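Local atomic coordinates of methylxanthine N3-demethylase NdmB (PDB entry 6ICL), a protein that removes the N3-methyl group of theobromine and related methylxanthines as formaldehyde, using molecular oxygen and NADH, in the bacterial breakdown of caffeine. Residues A[26-32]-A[346-350]; A[154-158]-A[356-361]; A[33-37]-A[149-153]; A[256-260]-A[272-277]; A[64-68]-A[77-81]. All blocks are in the same frame, centred on the assembly; numbering follows the deposited sequence.

In the fold
Contacts 3, 4 and 5 are buried, contact 1 partly so, and contact 2 lies at the surface. Contacts 4 and 5 each pair the strands of a beta hairpin, one in the seven-stranded sheet of the C-terminal domain, the other in the Rieske domain, and rest mainly on backbone hydrogen bonds. Contacts 1 and 2 instead set loops against the consecutive helices 337-355 and 357-365, with aromatic rings, lysine or arginine and carbonyl oxygens doing the work; they meet where Y32 and L349 pack on F360. Contact 3, between them, touches all the others: R34 reaches E64 of contact 5 in a salt bridge, and L33 packs on Y256 of contact 4.

Contact 1: A[26-32]-A[346-350]; sequences LLEDKTY and HKELS
Y32 lays one face of its ring over the helical turn at S350, whose CB stands 3.9 Å from the centroid of the Y32 ring and 30° off the ring normal, a CH-pi contact. The carbonyl O of H346 lies over a face of the same ring, towards the rim, while CB of L349 meets CD2 from an oblique direction. At the far end OH of Y32 reaches the edge of the H346 imidazole, where OH and ND1 of H346 share a hydrogen bond of 2.6 Å; the two rings are otherwise obliquely placed. CG of Y32 sits between its backbone N and carbonyl carbon (chi1 68°), which turns the ring onto the helix. A leucine in place of Y32 would probably leave ND1 of H346 without this partner and uncover the backbone at S350. CD2 of L27 rests 3.5 Å from N of K347. The K347 chain bends at chi2 (61°) and brings NZ to O of L26 at 2.8 Å, nearly along the C=O axis. OG of S350 donates to O of D29, also at 2.8 Å, and a water joins that hydroxyl to NZ of K347. Thus two helix side chains satisfy loop carbonyls, while bonds at ND1 and from NE2 to O of P255 fix the rotation of the H346 imidazole and packing on S350 and L349 holds the Y32 ring.

Contact 2: A[154-158]-A[356-361]; sequences SFDCT and GREAFR
The F155 ring carries R357 on one face: CA of R357 lies 3.7 Å from the centroid of the F155 ring and 15° off its normal, a CH-pi contact, and CB and CG of R357 continue along the rim at CD1. O of F155 lies over one face of the R357 guanidinium, towards its rim. The edge of the F155 ring receives F360, with CD2 to CD2 of the two phenylalanines at 3.4 Å; the two ring planes meet obliquely at 49°. At the edge of the F360 ring lies CG2 of T158, and SG of C157 approaches obliquely, 3.6 Å from CD2 of F360, as a sulfur-aromatic contact. SG reaches the ring because it stands between its backbone N and carbonyl carbon (chi1 58°). The R361 chain bends at chi3 and returns NH1 to O of F155 at 2.9 Å, with the acceptor close to the guanidinium plane. NH1 of R361 thus grips O of F155 and, weakly, O of D156, the next carbonyl of the 154-158 loop, and the D156 carboxylate probably adds an electrostatic pull. H35 stacks on F155, and OG1 of T158 bonds to O of H35. The contact thus fastens the loop between strands 146-150 and 171-181 to the first turn of helix 357-365, where F360 also packs on L349 and A353 of helix 337-355.

Contact 3: A[33-37]-A[149-153]; sequences LRHFW and VRLDN
W37 and R150 cross obliquely, the arginine passing over a face of the indole. CB of R150 lies 4.0 Å from the centroid of the five-membered ring of W37 and 18° off its normal, a CH-pi contact. The bend of the R150 chain at chi3 then sets its guanidinium over the same indole, the planes 35° apart, with NE1 of W37 above a guanidinium face. Two donors meet there, NE1 of W37 and NH1 of R150 at 3.4 Å, without a bond; NE1 has a weak hydrogen bond to O of T158, the charge of R150 is answered by a salt bridge to D139, and its NH1 also bonds to T158. H35 and D152 lie side by side and point the same way, ring and carboxylate planes 30° apart. CB of D152 stands 4.1 Å from the centroid of the H35 imidazole, over its face, and OD1 of D152 accepts from N of S154. R34 lays one guanidinium face against CD1 of L151, while its NH1 forms a salt bridge with E64. The backbones meet through N of D152, which donates to O of R34 at 3.0 Å. A water accepts from N of L151 and donates to O of R34 and O of F36. The contact leads the loop before strand 37-42 into the sheet edge beside strand 146-150, with strand 137-143 covering W37 and L151 through D139, E141 and F138.

Contact 4: A[256-260]-A[272-277]; sequences YSVNL and VLWTTA
V272 comes first, with CG1 3.5 Å from OD1 of N259, the two side chains crossing obliquely. L273 follows in a hydrogen-bonded pair with L260: N of L260 reaches O of L273 at 2.8 Å, and N of L273 returns a bond to O of L260. W274 stands opposite N259 in a non-hydrogen-bonded pair. With its CG anti to the backbone N (chi1 178°), the indole puts CD1 3.6 Å from OD1 of N259, at the ring edge; NE1 is held by Y162 O. OD1 of N259 accepts from N of S164, and replacing N259 by a leucine would probably leave that amide without its acceptor and disturb the packing beside W274. T275 and V258 form the next hydrogen-bonded pair, N of V258 to O of T275 at 2.8 Å and N of T275 to O of V258. T276 shares a hydroxyl-hydroxyl bond of 2.8 Å between its OG1 and OG of S257. N of A277 donates to O of Y256. In strands 257-264 and 270-281, segments 257-260 and 272-277 run antiparallel at 178°, a hairpin inside the seven-stranded sheet flanked by strands 246-253 and 284-294, with helix 185-192 packed against V258, L273 and T275.

Contact 5: A[64-68]-A[77-81]; sequences EKLVL and AAADR
Strands 64-68 and 77-79 run antiparallel with a marked twist, their directions 134° apart, and V67 with A78 forms a hydrogen-bonded pair: N of V67 to O of A78 at 2.7 Å and N of A78 to O of V67 at 2.9 Å. Beyond it N of D80 donates to O of K65, as the chain turns through an inverse gamma turn centred on D80. CD2 of L68 touches CB of A77 at 3.5 Å, and CG1 of V67 lies 4.0 Å from CB of A78. V67 holds CG1 between its backbone N and carbonyl carbon (chi1 53°), which brings that methyl to 3.4 Å from O of A78. D80 extends its carboxylate along the first strand, with OD1 3.7 Å from CB of V67. OD2 of D80 is taken by S90 and Q88, and a water lies near both that oxygen and O of L66. Beside them W322 of the second subunit makes a cation-pi contact with K65 and bonds to O of D80. The pairing is a beta hairpin of the Rieske domain, from which the chain passes through R81 to C82 in the [2Fe-2S] cluster pocket, the D80 side chain lying about 10 Å from the cluster.

Contact 1: A[26-32]-A[346-350]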
# COMPACT_ATOMS: atom_id res chain seq x y z
N LEU A 26 22.00 19.24 27.01
CA LEU A 26 21.86 20.19 28.12
C LEU A 26 21.10 19.57 29.29
O LEU A 26 21.51 19.69 30.45
CB LEU A 26 21.16 21.46 27.64
CG LEU A 26 20.82 22.44 28.77
CD1 LEU A 26 22.07 23.09 29.27
CD2 LEU A 26 19.82 23.49 28.32
N LEU A 27 19.98 18.91 29.01
CA LEU A 27 19.03 18.51 30.05
C LEU A 27 19.13 16.99 30.22
O LEU A 27 18.29 16.24 29.72
CB LEU A 27 17.62 18.96 29.70
CG LEU A 27 17.52 20.47 29.44
CD1 LEU A 27 16.22 20.82 28.73
CD2 LEU A 27 17.67 21.23 30.76
N GLU A 28 20.13 16.56 30.98
CA GLU A 28 20.45 15.14 31.11
C GLU A 28 19.40 14.40 31.93
O GLU A 28 19.04 13.26 31.60
CB GLU A 28 21.82 15.00 31.78
CG GLU A 28 22.64 13.83 31.35
CD GLU A 28 24.12 14.08 31.60
OE1 GLU A 28 24.46 15.20 32.06
OE2 GLU A 28 24.93 13.18 31.33
N ASP A 29 18.91 15.02 33.00
CA ASP A 29 18.00 14.38 33.94
C ASP A 29 16.59 14.88 33.71
O ASP A 29 16.37 16.09 33.65
CB ASP A 29 18.42 14.68 35.39
CG ASP A 29 17.75 13.76 36.39
OD1 ASP A 29 16.57 13.97 36.73
OD2 ASP A 29 18.42 12.81 36.84
N LYS A 30 15.63 13.96 33.59
CA LYS A 30 14.26 14.33 33.26
C LYS A 30 13.31 14.21 34.44
O LYS A 30 12.10 14.39 34.26
CB LYS A 30 13.75 13.47 32.10
CG LYS A 30 14.61 13.54 30.84
CD LYS A 30 14.64 14.94 30.27
CE LYS A 30 15.34 14.93 28.91
NZ LYS A 30 15.65 16.31 28.41
N THR A 31 13.82 13.93 35.64
CA THR A 31 12.94 13.70 36.78
C THR A 31 12.01 14.88 37.02
O THR A 31 10.85 14.70 37.39
CB THR A 31 13.76 13.42 38.05
OG1 THR A 31 14.54 12.24 37.85
CG2 THR A 31 12.86 13.21 39.26
N TYR A 32 12.51 16.11 36.79
CA TYR A 32 11.72 17.31 37.04
C TYR A 32 10.40 17.30 36.29
O TYR A 32 9.39 17.81 36.80
CB TYR A 32 12.52 18.57 36.68
CG TYR A 32 12.86 18.86 35.21
CD1 TYR A 32 13.75 18.06 34.49
CD2 TYR A 32 12.34 19.99 34.58
CE1 TYR A 32 14.09 18.38 33.16
CE2 TYR A 32 12.68 20.32 33.26
CZ TYR A 32 13.54 19.52 32.56
OH TYR A 32 13.86 19.87 31.25
N HIS A 346 14.96 25.59 32.54
CA HIS A 346 14.85 24.13 32.42
C HIS A 346 16.02 23.44 33.12
O HIS A 346 15.83 22.49 33.87
CB HIS A 346 14.76 23.72 30.95
CG HIS A 346 13.37 23.43 30.48
ND1 HIS A 346 12.83 22.16 30.48
CD2 HIS A 346 12.39 24.26 30.02
CE1 HIS A 346 11.59 22.21 30.03
NE2 HIS A 346 11.30 23.47 29.75
N LYS A 347 17.24 23.94 32.89
CA LYS A 347 18.42 23.32 33.51
C LYS A 347 18.36 23.42 35.02
O LYS A 347 18.69 22.46 35.73
CB LYS A 347 19.70 23.97 32.99
CG LYS A 347 20.98 23.29 33.49
CD LYS A 347 21.02 21.85 33.00
CE LYS A 347 22.30 21.12 33.36
NZ LYS A 347 22.17 19.64 33.12
N GLU A 348 17.96 24.58 35.53
CA GLU A 348 17.88 24.78 36.97
C GLU A 348 16.81 23.88 37.58
O GLU A 348 17.02 23.27 38.64
CB GLU A 348 17.59 26.25 37.24
CG GLU A 348 17.28 26.61 38.69
CD GLU A 348 16.90 28.07 38.83
OE1 GLU A 348 17.44 28.91 38.07
OE2 GLU A 348 16.04 28.36 39.69
N LEU A 349 15.65 23.78 36.92
CA LEU A 349 14.58 22.89 37.37
C LEU A 349 15.04 21.44 37.36
O LEU A 349 14.76 20.68 38.29
CB LEU A 349 13.35 23.05 36.48
CG LEU A 349 12.65 24.39 36.64
CD1 LEU A 349 11.78 24.66 35.41
CD2 LEU A 349 11.82 24.40 37.91
N SER A 350 15.75 21.03 36.30
CA SER A 350 16.25 19.67 36.23
C SER A 350 17.18 19.35 37.41
O SER A 350 17.13 18.26 37.98
CB SER A 350 16.99 19.47 34.91
OG SER A 350 17.68 18.25 34.87
O HOH W 1 15.53 16.31 37.31
O HOH W 2 20.16 17.96 33.96

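Contact 2: A[154-158]-A[356-361]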
# COMPACT_ATOMS: atom_id res chain seq x y z
N SER A 154 4.63 14.91 44.91
CA SER A 154 5.40 15.07 46.14
C SER A 154 5.70 16.53 46.46
O SER A 154 5.65 16.94 47.62
CB SER A 154 6.72 14.30 46.03
OG SER A 154 6.49 12.92 45.89
N PHE A 155 6.03 17.33 45.45
CA PHE A 155 6.58 18.66 45.72
C PHE A 155 5.51 19.75 45.74
O PHE A 155 5.83 20.88 46.12
CB PHE A 155 7.66 19.00 44.69
CG PHE A 155 8.84 18.05 44.73
CD1 PHE A 155 9.00 17.14 45.75
CD2 PHE A 155 9.81 18.10 43.72
CE1 PHE A 155 10.09 16.27 45.78
CE2 PHE A 155 10.92 17.23 43.74
CZ PHE A 155 11.06 16.32 44.77
N ASP A 156 4.28 19.42 45.33
CA ASP A 156 3.08 20.25 45.54
C ASP A 156 3.32 21.73 45.26
O ASP A 156 2.99 22.60 46.07
CB ASP A 156 2.53 20.06 46.96
CG ASP A 156 1.21 20.80 47.19
OD1 ASP A 156 0.40 20.93 46.25
OD2 ASP A 156 0.99 21.29 48.33
N CYS A 157 3.88 22.04 44.07
CA CYS A 157 4.06 23.45 43.74
C CYS A 157 3.79 23.80 42.28
O CYS A 157 4.17 24.89 41.84
CB CYS A 157 5.47 23.92 44.09
SG CYS A 157 6.74 22.99 43.27
N THR A 158 3.13 22.92 41.52
CA THR A 158 2.85 23.19 40.11
C THR A 158 1.35 23.19 39.88
O THR A 158 0.58 22.55 40.61
CB THR A 158 3.54 22.15 39.21
OG1 THR A 158 3.17 20.83 39.62
CG2 THR A 158 5.08 22.29 39.28
N GLY A 356 15.97 17.98 45.70
CA GLY A 356 14.93 17.61 46.62
C GLY A 356 13.80 18.61 46.59
O GLY A 356 13.80 19.56 45.81
N ARG A 357 12.85 18.37 47.49
CA ARG A 357 11.59 19.11 47.46
C ARG A 357 11.83 20.61 47.57
O ARG A 357 11.30 21.40 46.77
CB ARG A 357 10.68 18.62 48.59
CG ARG A 357 9.34 19.32 48.60
CD ARG A 357 8.41 18.88 49.72
NE ARG A 357 7.37 19.90 49.87
CZ ARG A 357 6.09 19.64 50.15
NH1 ARG A 357 5.69 18.38 50.31
NH2 ARG A 357 5.22 20.63 50.26
N GLU A 358 12.64 21.04 48.53
CA GLU A 358 12.76 22.47 48.78
C GLU A 358 13.52 23.16 47.65
O GLU A 358 13.16 24.27 47.25
CB GLU A 358 13.43 22.72 50.14
CG GLU A 358 12.52 23.45 51.13
CD GLU A 358 11.06 22.97 51.08
OE1 GLU A 358 10.17 23.79 50.73
OE2 GLU A 358 10.80 21.77 51.38
N ALA A 359 14.55 22.52 47.11
CA ALA A 359 15.25 23.10 45.97
C ALA A 359 14.31 23.31 44.79
O ALA A 359 14.26 24.40 44.19
CB ALA A 359 16.42 22.20 45.57
N PHE A 360 13.52 22.29 44.46
CA PHE A 360 12.58 22.39 43.35
C PHE A 360 11.56 23.49 43.58
O PHE A 360 11.33 24.34 42.71
CB PHE A 360 11.87 21.05 43.15
CG PHE A 360 10.98 21.01 41.94
CD1 PHE A 360 11.52 20.89 40.67
CD2 PHE A 360 9.61 21.09 42.08
CE1 PHE A 360 10.70 20.84 39.55
CE2 PHE A 360 8.78 21.04 40.96
CZ PHE A 360 9.34 20.92 39.70
N ARG A 361 10.92 23.50 44.76
CA ARG A 361 9.89 24.49 45.03
C ARG A 361 10.44 25.90 44.91
O ARG A 361 9.74 26.82 44.44
CB ARG A 361 9.27 24.27 46.42
CG ARG A 361 8.52 22.95 46.58
CD ARG A 361 8.01 22.75 48.02
NE ARG A 361 7.28 23.91 48.51
CZ ARG A 361 5.97 24.06 48.42
NH1 ARG A 361 5.22 23.13 47.83
NH2 ARG A 361 5.39 25.16 48.89

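Contact 3: A[33-37]-A[149-153]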
# COMPACT_ATOMS: atom_id res chain seq x y z
N LEU A 33 10.40 16.76 35.07
CA LEU A 33 9.21 16.82 34.24
C LEU A 33 8.05 16.06 34.86
O LEU A 33 6.89 16.41 34.62
CB LEU A 33 9.51 16.28 32.83
CG LEU A 33 10.56 17.05 32.02
CD1 LEU A 33 10.88 16.35 30.67
CD2 LEU A 33 10.10 18.46 31.77
N ARG A 34 8.34 15.07 35.70
CA ARG A 34 7.27 14.32 36.35
C ARG A 34 6.40 15.17 37.28
O ARG A 34 5.26 14.79 37.55
CB ARG A 34 7.86 13.16 37.13
CG ARG A 34 8.64 12.23 36.23
CD ARG A 34 9.18 11.07 37.03
NE ARG A 34 8.11 10.28 37.63
CZ ARG A 34 7.56 9.22 37.04
NH1 ARG A 34 8.00 8.84 35.85
NH2 ARG A 34 6.59 8.54 37.64
N HIS A 35 6.89 16.32 37.76
CA HIS A 35 6.19 17.13 38.76
C HIS A 35 5.27 18.18 38.16
O HIS A 35 4.58 18.89 38.91
CB HIS A 35 7.21 17.81 39.68
CG HIS A 35 7.98 16.85 40.53
ND1 HIS A 35 9.20 16.34 40.14
CD2 HIS A 35 7.70 16.29 41.73
CE1 HIS A 35 9.64 15.51 41.07
NE2 HIS A 35 8.74 15.46 42.04
N PHE A 36 5.24 18.30 36.84
CA PHE A 36 4.37 19.26 36.17
C PHE A 36 3.14 18.57 35.59
O PHE A 36 3.13 17.36 35.33
CB PHE A 36 5.14 19.99 35.07
CG PHE A 36 6.26 20.84 35.58
CD1 PHE A 36 7.52 20.29 35.83
CD2 PHE A 36 6.06 22.21 35.81
CE1 PHE A 36 8.58 21.11 36.30
CE2 PHE A 36 7.10 23.02 36.28
CZ PHE A 36 8.37 22.47 36.53
N TRP A 37 2.09 19.36 35.41
CA TRP A 37 0.91 18.92 34.68
C TRP A 37 1.19 18.93 33.19
O TRP A 37 1.65 19.93 32.64
CB TRP A 37 -0.28 19.83 34.98
CG TRP A 37 -0.76 19.78 36.39
CD1 TRP A 37 -0.27 20.52 37.44
CD2 TRP A 37 -1.85 19.01 36.91
NE1 TRP A 37 -0.98 20.24 38.57
CE2 TRP A 37 -1.96 19.31 38.28
CE3 TRP A 37 -2.73 18.08 36.35
CZ2 TRP A 37 -2.93 18.73 39.11
CZ3 TRP A 37 -3.70 17.49 37.17
CH2 TRP A 37 -3.79 17.82 38.55
N VAL A 149 -2.49 15.46 33.20
CA VAL A 149 -2.00 14.48 34.14
C VAL A 149 -0.72 15.02 34.76
O VAL A 149 0.13 15.59 34.08
CB VAL A 149 -1.74 13.11 33.47
CG1 VAL A 149 -1.16 12.12 34.49
CG2 VAL A 149 -3.01 12.55 32.81
N ARG A 150 -0.57 14.80 36.07
CA ARG A 150 0.67 15.07 36.79
C ARG A 150 1.11 13.78 37.46
O ARG A 150 0.36 13.21 38.26
CB ARG A 150 0.49 16.19 37.81
CG ARG A 150 1.77 16.43 38.66
CD ARG A 150 1.62 17.65 39.56
NE ARG A 150 0.57 17.47 40.56
CZ ARG A 150 0.20 18.41 41.43
NH1 ARG A 150 0.79 19.62 41.42
NH2 ARG A 150 -0.76 18.16 42.31
N LEU A 151 2.30 13.30 37.10
CA LEU A 151 2.73 11.99 37.56
C LEU A 151 3.19 12.01 39.01
O LEU A 151 3.10 10.98 39.68
CB LEU A 151 3.85 11.46 36.69
CG LEU A 151 3.43 11.13 35.26
CD1 LEU A 151 4.64 10.59 34.50
CD2 LEU A 151 2.26 10.13 35.27
N ASP A 152 3.72 13.13 39.49
CA ASP A 152 4.29 13.17 40.83
C ASP A 152 3.77 14.40 41.57
O ASP A 152 3.99 15.53 41.13
CB ASP A 152 5.82 13.16 40.81
CG ASP A 152 6.39 12.86 42.19
OD1 ASP A 152 5.79 13.30 43.17
OD2 ASP A 152 7.40 12.14 42.31
N ASN A 153 3.11 14.12 42.70
CA ASN A 153 2.51 15.00 43.69
C ASN A 153 3.48 15.57 44.71
O ASN A 153 3.14 16.56 45.35
CB ASN A 153 1.48 14.21 44.52
CG ASN A 153 0.13 14.63 44.23
OD1 ASN A 153 -0.05 15.63 43.54
ND2 ASN A 153 -0.86 13.90 44.71
O HOH W 3 3.72 14.74 34.98

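Contact 4: A[256-260]-A[272-277]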
# COMPACT_ATOMS: atom_id res chain seq x y z
N TYR A 256 6.26 23.79 29.30
CA TYR A 256 6.04 23.68 27.86
C TYR A 256 4.82 24.43 27.33
O TYR A 256 4.35 24.09 26.24
CB TYR A 256 5.87 22.20 27.46
CG TYR A 256 7.04 21.29 27.76
CD1 TYR A 256 8.30 21.55 27.22
CD2 TYR A 256 6.87 20.15 28.53
CE1 TYR A 256 9.38 20.71 27.48
CE2 TYR A 256 7.95 19.30 28.78
CZ TYR A 256 9.19 19.59 28.24
OH TYR A 256 10.27 18.76 28.48
N SER A 257 4.29 25.41 28.04
CA SER A 257 3.10 26.10 27.56
C SER A 257 3.42 27.51 27.10
O SER A 257 4.38 28.15 27.56
CB SER A 257 2.02 26.14 28.64
OG SER A 257 1.78 24.82 29.11
N VAL A 258 2.59 28.00 26.18
CA VAL A 258 2.66 29.38 25.69
C VAL A 258 1.25 29.91 25.56
O VAL A 258 0.43 29.35 24.82
CB VAL A 258 3.37 29.51 24.32
CG1 VAL A 258 3.38 31.00 23.88
CG2 VAL A 258 4.77 28.97 24.38
N ASN A 259 0.96 31.01 26.25
CA ASN A 259 -0.26 31.78 26.01
C ASN A 259 0.17 33.09 25.37
O ASN A 259 0.81 33.93 26.02
CB ASN A 259 -1.03 32.00 27.32
CG ASN A 259 -2.35 32.71 27.10
OD1 ASN A 259 -3.40 32.06 26.92
ND2 ASN A 259 -2.31 34.04 27.10
N LEU A 260 -0.17 33.27 24.08
CA LEU A 260 0.19 34.47 23.34
C LEU A 260 -1.04 35.34 23.17
O LEU A 260 -1.96 34.98 22.42
CB LEU A 260 0.80 34.14 21.98
CG LEU A 260 0.89 35.40 21.09
CD1 LEU A 260 1.70 36.55 21.78
CD2 LEU A 260 1.44 35.08 19.69
N VAL A 272 -6.04 35.36 21.06
CA VAL A 272 -5.19 34.49 21.87
C VAL A 272 -4.83 33.23 21.08
O VAL A 272 -5.72 32.52 20.59
CB VAL A 272 -5.86 34.11 23.20
CG1 VAL A 272 -4.96 33.13 23.96
CG2 VAL A 272 -6.14 35.35 24.04
N LEU A 273 -3.53 32.96 20.95
CA LEU A 273 -3.02 31.71 20.42
C LEU A 273 -2.27 31.02 21.54
O LEU A 273 -1.38 31.61 22.17
CB LEU A 273 -2.13 31.92 19.19
CG LEU A 273 -1.69 30.65 18.43
CD1 LEU A 273 -2.90 29.83 17.92
CD2 LEU A 273 -0.73 30.95 17.28
N TRP A 274 -2.67 29.79 21.84
CA TRP A 274 -2.13 29.03 22.94
C TRP A 274 -1.69 27.66 22.44
O TRP A 274 -2.34 27.05 21.58
CB TRP A 274 -3.20 28.90 24.04
CG TRP A 274 -2.87 28.11 25.29
CD1 TRP A 274 -2.49 28.61 26.51
CD2 TRP A 274 -2.99 26.69 25.46
NE1 TRP A 274 -2.36 27.58 27.42
CE2 TRP A 274 -2.66 26.40 26.81
CE3 TRP A 274 -3.37 25.63 24.61
CZ2 TRP A 274 -2.69 25.09 27.33
CZ3 TRP A 274 -3.40 24.34 25.13
CH2 TRP A 274 -3.05 24.07 26.47
N THR A 275 -0.60 27.17 23.01
CA THR A 275 -0.14 25.83 22.71
C THR A 275 0.57 25.30 23.94
O THR A 275 1.14 26.07 24.72
CB THR A 275 0.81 25.81 21.50
OG1 THR A 275 0.06 26.19 20.33
CG2 THR A 275 1.39 24.42 21.27
N THR A 276 0.49 23.98 24.12
CA THR A 276 1.30 23.27 25.09
C THR A 276 1.83 22.01 24.41
O THR A 276 1.08 21.31 23.72
CB THR A 276 0.50 22.93 26.35
OG1 THR A 276 0.13 24.15 27.01
CG2 THR A 276 1.32 22.11 27.31
N ALA A 277 3.11 21.74 24.60
CA ALA A 277 3.73 20.53 24.07
C ALA A 277 3.79 19.49 25.18
O ALA A 277 4.23 19.79 26.28
CB ALA A 277 5.13 20.83 23.53

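Contact 5: A[64-68]-A[77-81]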
# COMPACT_ATOMS: atom_id res chain seq x y z
N GLU A 64 5.85 6.73 30.00
CA GLU A 64 4.97 5.86 30.76
C GLU A 64 3.69 5.60 29.99
O GLU A 64 3.09 6.51 29.42
CB GLU A 64 4.59 6.48 32.11
CG GLU A 64 5.73 7.10 32.87
CD GLU A 64 6.47 6.12 33.74
OE1 GLU A 64 7.28 6.58 34.56
OE2 GLU A 64 6.24 4.90 33.60
N LYS A 65 3.25 4.35 30.02
CA LYS A 65 1.97 3.96 29.45
C LYS A 65 0.89 4.10 30.52
O LYS A 65 0.96 3.46 31.57
CB LYS A 65 2.05 2.53 28.91
CG LYS A 65 3.32 2.31 28.06
CD LYS A 65 3.16 1.25 26.96
CE LYS A 65 2.63 -0.08 27.46
NZ LYS A 65 2.91 -1.17 26.46
N LEU A 66 -0.09 4.95 30.24
CA LEU A 66 -1.17 5.28 31.16
C LEU A 66 -2.49 4.86 30.54
O LEU A 66 -2.63 4.85 29.32
CB LEU A 66 -1.25 6.81 31.44
CG LEU A 66 0.03 7.57 31.87
CD1 LEU A 66 -0.29 9.04 32.12
CD2 LEU A 66 0.64 6.95 33.10
N VAL A 67 -3.47 4.55 31.40
CA VAL A 67 -4.84 4.35 30.96
C VAL A 67 -5.70 5.48 31.52
O VAL A 67 -5.54 5.86 32.69
CB VAL A 67 -5.38 2.96 31.38
CG1 VAL A 67 -5.19 2.73 32.89
CG2 VAL A 67 -6.84 2.81 30.96
N LEU A 68 -6.55 6.05 30.68
CA LEU A 68 -7.56 7.01 31.08
C LEU A 68 -8.92 6.32 31.04
O LEU A 68 -9.22 5.59 30.09
CB LEU A 68 -7.57 8.22 30.14
CG LEU A 68 -6.24 8.97 29.96
CD1 LEU A 68 -6.39 10.13 29.00
CD2 LEU A 68 -5.68 9.46 31.31
N ALA A 77 -6.47 8.64 35.67
CA ALA A 77 -5.29 8.23 34.94
C ALA A 77 -4.57 7.22 35.82
O ALA A 77 -4.36 7.48 37.01
CB ALA A 77 -4.38 9.43 34.60
N ALA A 78 -4.23 6.07 35.26
CA ALA A 78 -3.54 5.05 36.03
C ALA A 78 -2.51 4.38 35.14
O ALA A 78 -2.49 4.59 33.93
CB ALA A 78 -4.51 4.01 36.59
N ALA A 79 -1.66 3.56 35.76
CA ALA A 79 -0.69 2.79 35.00
C ALA A 79 -1.41 1.76 34.14
O ALA A 79 -2.29 1.03 34.62
CB ALA A 79 0.29 2.09 35.94
N ASP A 80 -1.04 1.70 32.86
CA ASP A 80 -1.73 0.84 31.89
C ASP A 80 -1.20 -0.59 31.97
O ASP A 80 -0.66 -1.17 31.00
CB ASP A 80 -1.57 1.40 30.48
CG ASP A 80 -2.54 0.76 29.49
OD1 ASP A 80 -3.50 0.06 29.94
OD2 ASP A 80 -2.35 0.96 28.26
N ARG A 81 -1.35 -1.18 33.15
CA ARG A 81 -0.70 -2.45 33.40
C ARG A 81 -1.40 -3.11 34.59
O ARG A 81 -1.24 -2.65 35.72
CB ARG A 81 0.78 -2.26 33.66
CG ARG A 81 1.54 -3.56 33.85
CD ARG A 81 3.04 -3.33 33.95
NE ARG A 81 3.75 -4.59 34.16
CZ ARG A 81 4.16 -5.02 35.34
NH1 ARG A 81 3.93 -4.28 36.42
NH2 ARG A 81 4.78 -6.19 35.46
O HOH W 4 -1.06 3.20 27.47